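Local atomic coordinates of rhamnose ABC transporter, periplasmic rhamnose-binding protein (Kribbella flavida, PDB entry 4KVF), a protein that probably binds a sugar, presumably rhamnose, outside the cytoplasmic membrane and passes it to an ABC transporter for uptake. Residues D209-F213 with A239-Y243; T233-A238 with L258-M264; A34-L40 with A293-Q299; Y286-A291 with F308-L313. One frame throughout, in Å; residues are numbered along the deposited sequence.

Contact 1: residues D209-F213 with A239-Y243; sequences DQKSF and AASRY
Phe213 reaches from one helix across the flank of another, where its atoms meet Ala239, Arg242 and Tyr243 in turn. CB starts between Ala239 and Arg242, 4.2 Å from Ala239 CB. With CG anti to the backbone N (chi1 -180°), the ring runs out along helix 239-243. Phe213 CD2 comes 3.6 Å from Arg242 NH1 in an oblique approach, although the ring and guanidinium planes are nearly parallel. Further out, Phe213 CE2 rests on the backbone of the next turn, 3.5 Å from Tyr243 CA, while Tyr243 CB sits over the ring face in a CH-pi contact. At the tip, CZ and CE1 meet Tyr243 CD1, giving a T-shaped pair in which the edge of Tyr243 points at the face of Phe213, with centroids 5.5 Å apart. The two helices, 209-222 and 234-245, belong to consecutive beta-alpha-beta units of one parallel-sheet lobe of this periplasmic-binding-protein fold, and their segments cross at -56°. Where the backbones come close, small residues suit: Ala239 CB presses tightly on Ser212 CB at 3.5 Å and also touches Asp209 O, while Ser212 OG turns back to Asp208 O, just ahead of helix 209-222. Nearer solvent, Arg242 is long enough to reach past Phe213 to Asp209. Arg242 NH2 approaches the syn side of Asp209 OD1 at 3.0 Å, close to the guanidinium plane, and NH1 adds a weak second bond to the same oxygen, although the carboxylate and guanidinium planes stand 63° apart.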
# COMPACT_ATOMS: atom_id res chain seq x y z
N ASP A 209 -4.01 -7.56 -18.33
CA ASP A 209 -5.27 -8.28 -18.10
C ASP A 209 -5.33 -9.60 -18.87
O ASP A 209 -5.52 -10.67 -18.29
CB ASP A 209 -6.45 -7.37 -18.48
CG ASP A 209 -7.79 -7.87 -17.94
OD1 ASP A 209 -7.83 -8.50 -16.87
OD2 ASP A 209 -8.83 -7.60 -18.60
N GLN A 210 -5.13 -9.51 -20.19
CA GLN A 210 -5.20 -10.68 -21.06
C GLN A 210 -4.11 -11.72 -20.82
O GLN A 210 -4.36 -12.93 -20.84
CB GLN A 210 -5.19 -10.24 -22.53
CG GLN A 210 -6.56 -10.24 -23.17
CD GLN A 210 -7.01 -11.64 -23.55
OE1 GLN A 210 -7.53 -12.39 -22.72
NE2 GLN A 210 -6.82 -12.00 -24.82
N LYS A 211 -2.88 -11.26 -20.60
CA LYS A 211 -1.79 -12.20 -20.34
C LYS A 211 -1.99 -12.87 -18.99
O LYS A 211 -1.76 -14.07 -18.84
CB LYS A 211 -0.43 -11.52 -20.40
CG LYS A 211 0.70 -12.50 -20.70
CD LYS A 211 2.07 -12.00 -20.23
CE LYS A 211 3.13 -13.06 -20.52
NZ LYS A 211 4.47 -12.71 -19.94
N SER A 212 -2.44 -12.10 -18.00
CA SER A 212 -2.66 -12.64 -16.67
C SER A 212 -3.75 -13.72 -16.73
O SER A 212 -3.65 -14.77 -16.09
CB SER A 212 -3.05 -11.53 -15.69
OG SER A 212 -1.95 -10.64 -15.50
N PHE A 213 -4.77 -13.45 -17.54
CA PHE A 213 -5.85 -14.40 -17.76
C PHE A 213 -5.31 -15.72 -18.34
O PHE A 213 -5.57 -16.80 -17.81
CB PHE A 213 -6.89 -13.78 -18.70
CG PHE A 213 -8.06 -14.67 -18.99
CD1 PHE A 213 -7.99 -15.63 -19.99
CD2 PHE A 213 -9.25 -14.52 -18.29
CE1 PHE A 213 -9.07 -16.45 -20.26
CE2 PHE A 213 -10.34 -15.34 -18.56
CZ PHE A 213 -10.25 -16.30 -19.54
N ALA A 239 -7.73 -11.00 -13.15
CA ALA A 239 -7.74 -11.81 -14.36
C ALA A 239 -7.84 -13.30 -14.02
O ALA A 239 -8.54 -14.04 -14.69
CB ALA A 239 -6.50 -11.55 -15.19
N ALA A 240 -7.14 -13.72 -12.96
CA ALA A 240 -7.23 -15.11 -12.53
C ALA A 240 -8.64 -15.45 -12.05
O ALA A 240 -9.17 -16.50 -12.38
CB ALA A 240 -6.21 -15.41 -11.44
N SER A 241 -9.23 -14.54 -11.29
CA SER A 241 -10.59 -14.73 -10.79
C SER A 241 -11.57 -14.81 -11.93
O SER A 241 -12.49 -15.64 -11.93
CB SER A 241 -10.98 -13.58 -9.86
OG SER A 241 -10.05 -13.47 -8.80
N ARG A 242 -11.39 -13.94 -12.92
CA ARG A 242 -12.28 -13.93 -14.07
C ARG A 242 -12.18 -15.25 -14.83
O ARG A 242 -13.18 -15.78 -15.30
CB ARG A 242 -11.99 -12.76 -15.01
CG ARG A 242 -13.04 -12.59 -16.11
CD ARG A 242 -12.82 -11.33 -16.92
NE ARG A 242 -11.63 -11.41 -17.76
CZ ARG A 242 -10.48 -10.80 -17.49
NH1 ARG A 242 -9.45 -10.94 -18.32
NH2 ARG A 242 -10.36 -10.04 -16.40
N TYR A 243 -10.97 -15.80 -14.94
CA TYR A 243 -10.83 -17.10 -15.58
C TYR A 243 -11.49 -18.19 -14.75
O TYR A 243 -12.29 -18.96 -15.26
CB TYR A 243 -9.37 -17.50 -15.81
CG TYR A 243 -9.29 -18.94 -16.26
CD1 TYR A 243 -9.73 -19.30 -17.52
CD2 TYR A 243 -8.82 -19.93 -15.42
CE1 TYR A 243 -9.69 -20.62 -17.93
CE2 TYR A 243 -8.77 -21.26 -15.83
CZ TYR A 243 -9.21 -21.60 -17.09
OH TYR A 243 -9.16 -22.91 -17.51

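Contact 2: residues T233-A238 with L258-M264; sequences TTVGIA and LGLPNQM
Two neighbouring strand-to-helix turns of a parallel alpha/beta lobe meet here, one entering helix 234-245 at Thr233 and Thr234, the other leading from Leu258 and Gly259 into helix 261-269. Thr233 is the N-cap of the first helix: its OG1 accepts from Gly236 N at 3.1 Å and is also bonded to Asp207. Beside it, Leu258 O lies against the opening turn, with Thr234 CA 3.2 Å away in a CA-H...O contact. The same oxygen and Gly259 CA abut the CG2 branch of Ile237, where the lack of a side chain lets the Gly259 backbone come close. Thr234 is split in its roles. Its CG2 packs on Leu260 CG at 3.8 Å, whereas OG1 binds a water that donates to Gln263 OE1. A second water donates both to Thr234 O and to Gln263 OE1 while accepting from Leu260 N, so polar backbone atoms at the two helix starts are joined through solvent. Gln263, extended beyond CG, lays its amide on Ala238 CB. Deeper in, the chain of selenomethionine Met264, bent at chi2 and chi3, brings SE to 3.9 Å from Ala238 CA and sets CE 3.8 Å from Ile237 CD1.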
# COMPACT_ATOMS: atom_id res chain seq x y z
N THR A 233 -0.84 -8.91 -7.45
CA THR A 233 -1.00 -7.81 -8.39
C THR A 233 -2.48 -7.63 -8.61
O THR A 233 -3.20 -8.62 -8.78
CB THR A 233 -0.31 -8.09 -9.74
OG1 THR A 233 -1.08 -7.52 -10.80
CG2 THR A 233 -0.20 -9.58 -9.98
N THR A 234 -2.96 -6.38 -8.59
CA THR A 234 -4.40 -6.16 -8.73
C THR A 234 -4.91 -6.61 -10.10
O THR A 234 -6.02 -7.14 -10.21
CB THR A 234 -4.80 -4.69 -8.45
OG1 THR A 234 -4.30 -3.85 -9.48
CG2 THR A 234 -4.25 -4.27 -7.10
N VAL A 235 -4.08 -6.43 -11.13
CA VAL A 235 -4.44 -6.86 -12.47
C VAL A 235 -4.52 -8.38 -12.50
O VAL A 235 -5.45 -8.96 -13.06
CB VAL A 235 -3.42 -6.39 -13.52
CG1 VAL A 235 -3.70 -7.03 -14.87
CG2 VAL A 235 -3.43 -4.88 -13.65
N GLY A 236 -3.53 -9.01 -11.88
CA GLY A 236 -3.37 -10.45 -11.95
C GLY A 236 -4.48 -11.20 -11.23
O GLY A 236 -5.03 -12.17 -11.74
N ILE A 237 -4.81 -10.75 -10.02
CA ILE A 237 -5.81 -11.45 -9.24
C ILE A 237 -7.19 -11.33 -9.90
O ILE A 237 -7.98 -12.29 -9.93
CB ILE A 237 -5.81 -10.97 -7.77
CG1 ILE A 237 -6.70 -11.85 -6.91
CG2 ILE A 237 -6.23 -9.51 -7.67
CD1 ILE A 237 -6.75 -11.40 -5.46
N ALA A 238 -7.46 -10.16 -10.49
CA ALA A 238 -8.72 -9.95 -11.20
C ALA A 238 -8.84 -10.83 -12.44
O ALA A 238 -9.92 -11.35 -12.76
CB ALA A 238 -8.89 -8.48 -11.57
N LEU A 258 -3.37 -9.73 -4.00
CA LEU A 258 -3.55 -8.32 -3.68
C LEU A 258 -4.48 -7.72 -4.72
O LEU A 258 -4.18 -7.72 -5.91
CB LEU A 258 -2.21 -7.59 -3.71
CG LEU A 258 -1.19 -8.14 -2.71
CD1 LEU A 258 0.15 -7.47 -2.97
CD2 LEU A 258 -1.66 -7.92 -1.27
N GLY A 259 -5.63 -7.24 -4.27
CA GLY A 259 -6.65 -6.78 -5.20
C GLY A 259 -7.30 -5.47 -4.82
O GLY A 259 -7.17 -5.00 -3.68
N LEU A 260 -8.01 -4.88 -5.78
CA LEU A 260 -8.79 -3.67 -5.55
C LEU A 260 -10.25 -4.05 -5.28
O LEU A 260 -10.86 -4.76 -6.07
CB LEU A 260 -8.70 -2.74 -6.77
CG LEU A 260 -7.35 -2.04 -6.98
CD1 LEU A 260 -7.26 -1.43 -8.38
CD2 LEU A 260 -7.14 -0.98 -5.91
N PRO A 261 -10.80 -3.58 -4.14
CA PRO A 261 -12.14 -3.96 -3.68
C PRO A 261 -13.27 -3.80 -4.69
O PRO A 261 -14.13 -4.69 -4.75
CB PRO A 261 -12.36 -3.03 -2.48
CG PRO A 261 -10.98 -2.85 -1.92
CD PRO A 261 -10.10 -2.74 -3.15
N ASN A 262 -13.29 -2.72 -5.46
CA ASN A 262 -14.35 -2.52 -6.46
C ASN A 262 -14.24 -3.49 -7.64
O ASN A 262 -15.25 -3.96 -8.17
CB ASN A 262 -14.36 -1.07 -6.99
CG ASN A 262 -14.96 -0.09 -5.99
OD1 ASN A 262 -15.55 -0.48 -4.98
ND2 ASN A 262 -14.83 1.20 -6.29
N GLN A 263 -13.01 -3.77 -8.06
CA GLN A 263 -12.76 -4.66 -9.19
C GLN A 263 -13.03 -6.10 -8.77
O GLN A 263 -13.50 -6.92 -9.57
CB GLN A 263 -11.32 -4.50 -9.67
CG GLN A 263 -11.01 -5.13 -11.02
CD GLN A 263 -9.57 -4.91 -11.45
OE1 GLN A 263 -8.72 -4.52 -10.65
NE2 GLN A 263 -9.30 -5.15 -12.73
N MSE A 264 -12.75 -6.38 -7.50
CA MSE A 264 -12.84 -7.73 -6.96
C MSE A 264 -14.22 -8.09 -6.40
O MSE A 264 -14.52 -9.27 -6.18
CB MSE A 264 -11.78 -7.94 -5.87
CG MSE A 264 -10.36 -7.97 -6.42
SE MSE A 264 -10.18 -9.44 -7.67
CE MSE A 264 -10.43 -10.84 -6.35
O HOH W 1 -8.08 -6.06 -8.50
O HOH W 2 -6.36 -3.66 -11.47

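Contact 3: residues A34-L40 with A293-Q299; sequences APLKEGL and AALKSGQ
Leu36 fills the hollow beside the last turn of helix 281-296, with CG against Ala293 CB at 4.0 Å and CD1 between the Ala294 backbone and the amide of Gln299. Small alanines make the hollow, and the Gln299 side chain walls it, lying about at right angles to the leucine. A second bump follows: Leu40 forks over the helix, CD1 resting on Ala293 CB at 3.8 Å while CD2 meets Lys296 CG at 3.7 Å. Between the two leucines Ser297 is the projection on the helix side. Ser297 OG accepts from Lys37 N at 3.0 Å, nearly straight, and donates to Ala293 O, one turn back. Ala293 O is thus gripped twice, by Ser297 N and Ser297 OG from opposite faces of its plane. The helix closes in a Schellman motif at Gly298, whose positive phi suits glycine, and the turn brings Gln299 round to face the loop. There the extended side chain of Gln299 brings NE2 to 2.6 Å from Ala34 O, almost head-on to the carbonyl and in the amide plane; Ala34 CB meanwhile nestles on Ser297 O. Lys37 stretches out full length, and Lys37 NZ binds Lys296 O at 3.0 Å, a carbonyl at the C-terminal end of the helix, which probably attracts the charge. Lys296 turns its own ammonium to Asp121. This loop leads directly into strand 41-45, with Leu40 paired through its backbone to Glu71 next door, while the far flank of the helix end, at Leu295, packs on Lys123 and Val125 of strand 123-127.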
# COMPACT_ATOMS: atom_id res chain seq x y z
N ALA A 34 3.24 17.83 24.08
CA ALA A 34 3.00 19.05 23.32
C ALA A 34 1.66 18.93 22.61
O ALA A 34 1.36 17.89 22.01
CB ALA A 34 4.11 19.29 22.31
N PRO A 35 0.84 19.99 22.66
CA PRO A 35 -0.45 19.94 21.97
C PRO A 35 -0.32 20.03 20.45
O PRO A 35 0.52 20.79 19.95
CB PRO A 35 -1.19 21.17 22.52
CG PRO A 35 -0.10 22.11 22.93
CD PRO A 35 1.03 21.25 23.41
N LEU A 36 -1.14 19.27 19.73
CA LEU A 36 -1.19 19.40 18.28
C LEU A 36 -1.68 20.81 17.96
O LEU A 36 -2.69 21.26 18.50
CB LEU A 36 -2.14 18.35 17.68
CG LEU A 36 -1.65 17.43 16.55
CD1 LEU A 36 -0.23 16.94 16.78
CD2 LEU A 36 -2.58 16.23 16.43
N LYS A 37 -0.93 21.51 17.11
CA LYS A 37 -1.26 22.87 16.71
C LYS A 37 -2.46 22.91 15.77
O LYS A 37 -2.59 22.05 14.89
CB LYS A 37 -0.07 23.53 16.00
CG LYS A 37 1.17 23.77 16.85
CD LYS A 37 2.31 24.27 15.96
CE LYS A 37 3.65 24.34 16.69
NZ LYS A 37 4.76 24.74 15.76
N GLU A 38 -3.31 23.92 15.93
CA GLU A 38 -4.40 24.17 14.98
C GLU A 38 -3.90 25.04 13.83
O GLU A 38 -2.87 25.70 13.94
CB GLU A 38 -5.58 24.86 15.68
CG GLU A 38 -6.26 24.00 16.71
CD GLU A 38 -7.35 24.75 17.47
OE1 GLU A 38 -7.35 26.00 17.46
OE2 GLU A 38 -8.20 24.08 18.09
N GLY A 39 -4.64 25.03 12.73
CA GLY A 39 -4.35 25.92 11.61
C GLY A 39 -3.15 25.54 10.76
O GLY A 39 -2.66 26.35 9.97
N LEU A 40 -2.67 24.31 10.91
CA LEU A 40 -1.55 23.83 10.10
C LEU A 40 -1.94 23.70 8.64
O LEU A 40 -2.98 23.14 8.31
CB LEU A 40 -1.07 22.46 10.60
CG LEU A 40 -0.48 22.49 12.00
CD1 LEU A 40 -0.04 21.10 12.40
CD2 LEU A 40 0.69 23.46 12.05
N ALA A 293 1.49 16.55 11.45
CA ALA A 293 1.08 17.47 12.50
C ALA A 293 1.86 17.24 13.78
O ALA A 293 2.22 18.20 14.46
CB ALA A 293 -0.42 17.35 12.77
N ALA A 294 2.12 15.97 14.11
CA ALA A 294 2.90 15.64 15.29
C ALA A 294 4.30 16.17 15.15
O ALA A 294 4.86 16.68 16.11
CB ALA A 294 2.93 14.12 15.53
N LEU A 295 4.86 16.06 13.95
CA LEU A 295 6.21 16.59 13.71
C LEU A 295 6.25 18.11 13.88
O LEU A 295 7.12 18.66 14.56
CB LEU A 295 6.69 16.21 12.30
CG LEU A 295 7.10 14.74 12.17
CD1 LEU A 295 7.08 14.33 10.71
CD2 LEU A 295 8.49 14.52 12.75
N LYS A 296 5.29 18.78 13.25
CA LYS A 296 5.25 20.25 13.27
C LYS A 296 4.94 20.81 14.66
O LYS A 296 5.37 21.91 15.00
CB LYS A 296 4.23 20.76 12.24
CG LYS A 296 4.24 22.27 12.01
CD LYS A 296 5.59 22.74 11.48
CE LYS A 296 5.60 24.26 11.30
NZ LYS A 296 6.98 24.77 11.07
N SER A 297 4.20 20.04 15.45
CA SER A 297 3.84 20.45 16.81
C SER A 297 4.90 20.09 17.84
O SER A 297 4.76 20.41 19.03
CB SER A 297 2.49 19.84 17.19
OG SER A 297 1.53 20.08 16.16
N GLY A 298 5.95 19.42 17.41
CA GLY A 298 7.03 19.04 18.30
C GLY A 298 6.81 17.79 19.13
O GLY A 298 7.59 17.50 20.04
N GLN A 299 5.76 17.02 18.83
CA GLN A 299 5.50 15.79 19.58
C GLN A 299 6.48 14.66 19.26
O GLN A 299 6.79 13.82 20.12
CB GLN A 299 4.07 15.30 19.33
CG GLN A 299 2.98 16.19 19.84
CD GLN A 299 1.61 15.63 19.56
OE1 GLN A 299 1.45 14.74 18.71
NE2 GLN A 299 0.60 16.12 20.27

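Contact 4: residues Y286-A291 with F308-L313; sequences YLAAYA and FKAGKL
Leu287 and Ala310 meet at the apolar centre, with Leu287 CD1 3.6 Å from Ala310 CB. Around this pair Phe308 lays its ring obliquely against the helix, CE2 coming 3.7 Å from Ala291 CA; the ring gets there because CG stands between the backbone N and the carbonyl carbon (chi1 68°), turned in toward the helix. On the other side Leu313 CD1 fits between Leu287 CB and the Tyr286 ring. Small Ala310 allows the chain to run close over the Tyr290 ring: its carbonyl carbon and Gly311 N lie over the centre of one face, and Gly311 CA adds a CH-pi contact. Gly311, with positive phi and no side chain, can pass tightly beside both tyrosines, its CA 3.5 Å from Tyr286 OH. The Tyr290 hydroxyl lies beyond, hydrogen-bonded to Glu67. Toward the polar edge Tyr286 does two jobs. Tyr286 OH accepts from Lys312 N in a nearly straight bond, 3.0 Å long and 174° at the hydrogen, while Ala310 O lies near its ring plane at the edge. Lys312, extended beyond CG, runs aslant over one face of the Tyr286 ring, with Lys312 CE 3.9 Å from its centroid in a CH-pi contact, and NZ makes an off-centre cation-pi contact. The ammonium also has a long, weak ion pair with Asp283. The arrangement is that of a short antiparallel hairpin, strands 307-309 and 315-317, whose first strand end and turn are laid on helix 281-296 of the lobe that begins with strand 41-45 in this two-lobed periplasmic-binding-protein fold.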
# COMPACT_ATOMS: atom_id res chain seq x y z
N TYR A 286 -4.73 9.76 5.91
CA TYR A 286 -5.15 10.14 7.27
C TYR A 286 -3.97 10.05 8.23
O TYR A 286 -3.68 10.99 8.98
CB TYR A 286 -6.32 9.24 7.70
CG TYR A 286 -6.95 9.55 9.03
CD1 TYR A 286 -6.33 9.16 10.22
CD2 TYR A 286 -8.17 10.19 9.11
CE1 TYR A 286 -6.91 9.42 11.45
CE2 TYR A 286 -8.76 10.46 10.34
CZ TYR A 286 -8.12 10.07 11.50
OH TYR A 286 -8.70 10.33 12.73
N LEU A 287 -3.26 8.93 8.21
CA LEU A 287 -2.11 8.77 9.07
C LEU A 287 -1.03 9.80 8.74
O LEU A 287 -0.41 10.34 9.65
CB LEU A 287 -1.55 7.34 8.97
CG LEU A 287 -0.27 7.04 9.77
CD1 LEU A 287 -0.42 7.43 11.24
CD2 LEU A 287 0.09 5.56 9.64
N ALA A 288 -0.82 10.07 7.46
CA ALA A 288 0.20 11.04 7.06
C ALA A 288 -0.06 12.43 7.66
O ALA A 288 0.87 13.10 8.12
CB ALA A 288 0.31 11.12 5.54
N ALA A 289 -1.32 12.85 7.69
CA ALA A 289 -1.67 14.15 8.27
C ALA A 289 -1.34 14.21 9.76
O ALA A 289 -0.77 15.19 10.26
CB ALA A 289 -3.13 14.47 8.04
N TYR A 290 -1.67 13.16 10.50
CA TYR A 290 -1.37 13.16 11.93
C TYR A 290 0.13 13.10 12.21
O TYR A 290 0.61 13.74 13.14
CB TYR A 290 -2.12 12.03 12.67
CG TYR A 290 -3.53 12.43 13.05
CD1 TYR A 290 -3.78 13.11 14.24
CD2 TYR A 290 -4.62 12.13 12.23
CE1 TYR A 290 -5.07 13.49 14.60
CE2 TYR A 290 -5.91 12.52 12.58
CZ TYR A 290 -6.13 13.19 13.77
OH TYR A 290 -7.41 13.57 14.11
N ALA A 291 0.87 12.34 11.40
CA ALA A 291 2.31 12.25 11.58
C ALA A 291 2.95 13.62 11.32
O ALA A 291 3.80 14.09 12.09
CB ALA A 291 2.88 11.22 10.62
N PHE A 308 3.17 8.48 18.92
CA PHE A 308 2.19 9.56 18.79
C PHE A 308 0.81 9.00 18.51
O PHE A 308 0.66 7.84 18.14
CB PHE A 308 2.60 10.55 17.70
CG PHE A 308 2.53 9.99 16.31
CD1 PHE A 308 3.51 9.13 15.85
CD2 PHE A 308 1.48 10.33 15.46
CE1 PHE A 308 3.45 8.62 14.56
CE2 PHE A 308 1.41 9.81 14.17
CZ PHE A 308 2.40 8.95 13.72
N LYS A 309 -0.19 9.84 18.73
CA LYS A 309 -1.58 9.47 18.51
C LYS A 309 -1.99 9.92 17.12
O LYS A 309 -1.63 11.01 16.69
CB LYS A 309 -2.48 10.16 19.55
CG LYS A 309 -2.20 9.80 20.99
CD LYS A 309 -2.33 8.30 21.22
CE LYS A 309 -2.50 8.00 22.70
NZ LYS A 309 -1.55 8.77 23.54
N ALA A 310 -2.72 9.06 16.42
CA ALA A 310 -3.21 9.39 15.08
C ALA A 310 -4.71 9.21 14.96
O ALA A 310 -5.18 8.43 14.14
CB ALA A 310 -2.49 8.54 14.03
N GLY A 311 -5.46 9.94 15.78
CA GLY A 311 -6.91 9.91 15.72
C GLY A 311 -7.50 8.52 15.81
O GLY A 311 -7.13 7.73 16.69
N LYS A 312 -8.39 8.21 14.87
CA LYS A 312 -9.15 6.96 14.85
C LYS A 312 -8.24 5.75 14.68
O LYS A 312 -8.65 4.62 14.94
CB LYS A 312 -10.17 6.97 13.70
CG LYS A 312 -9.54 6.75 12.32
CD LYS A 312 -10.55 6.99 11.19
CE LYS A 312 -9.89 6.76 9.83
NZ LYS A 312 -10.86 7.01 8.72
N LEU A 313 -7.01 5.98 14.22
CA LEU A 313 -6.08 4.87 13.95
C LEU A 313 -5.32 4.41 15.20
O LEU A 313 -4.63 3.38 15.16
CB LEU A 313 -5.08 5.24 12.86
CG LEU A 313 -5.71 5.57 11.51
CD1 LEU A 313 -4.60 5.90 10.52
CD2 LEU A 313 -6.55 4.40 11.02

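The four contacts form two pairs, one in each lobe. Contacts 1 and 2 share helix 234-245 and have centres about 10 Å apart; they touch where Ser241 OG meets Met264 CE at 3.6 Å. Contacts 3 and 4 share helix 281-296, their centres about 11 Å apart, and Leu36 CD2 joins them at 4.0 Å from Tyr290 CD1. The pairs lie on opposite sides of the chain's centre: contacts 1 and 3 are about 47 Å apart between centres, but contacts 2 and 4 approach to about 15 Å between nearest atoms. Proteins of this family usually bind sugar between their lobes; a glycerol, probably from crystallisation, hydrogen-bonds to Thr234 N in contact 2.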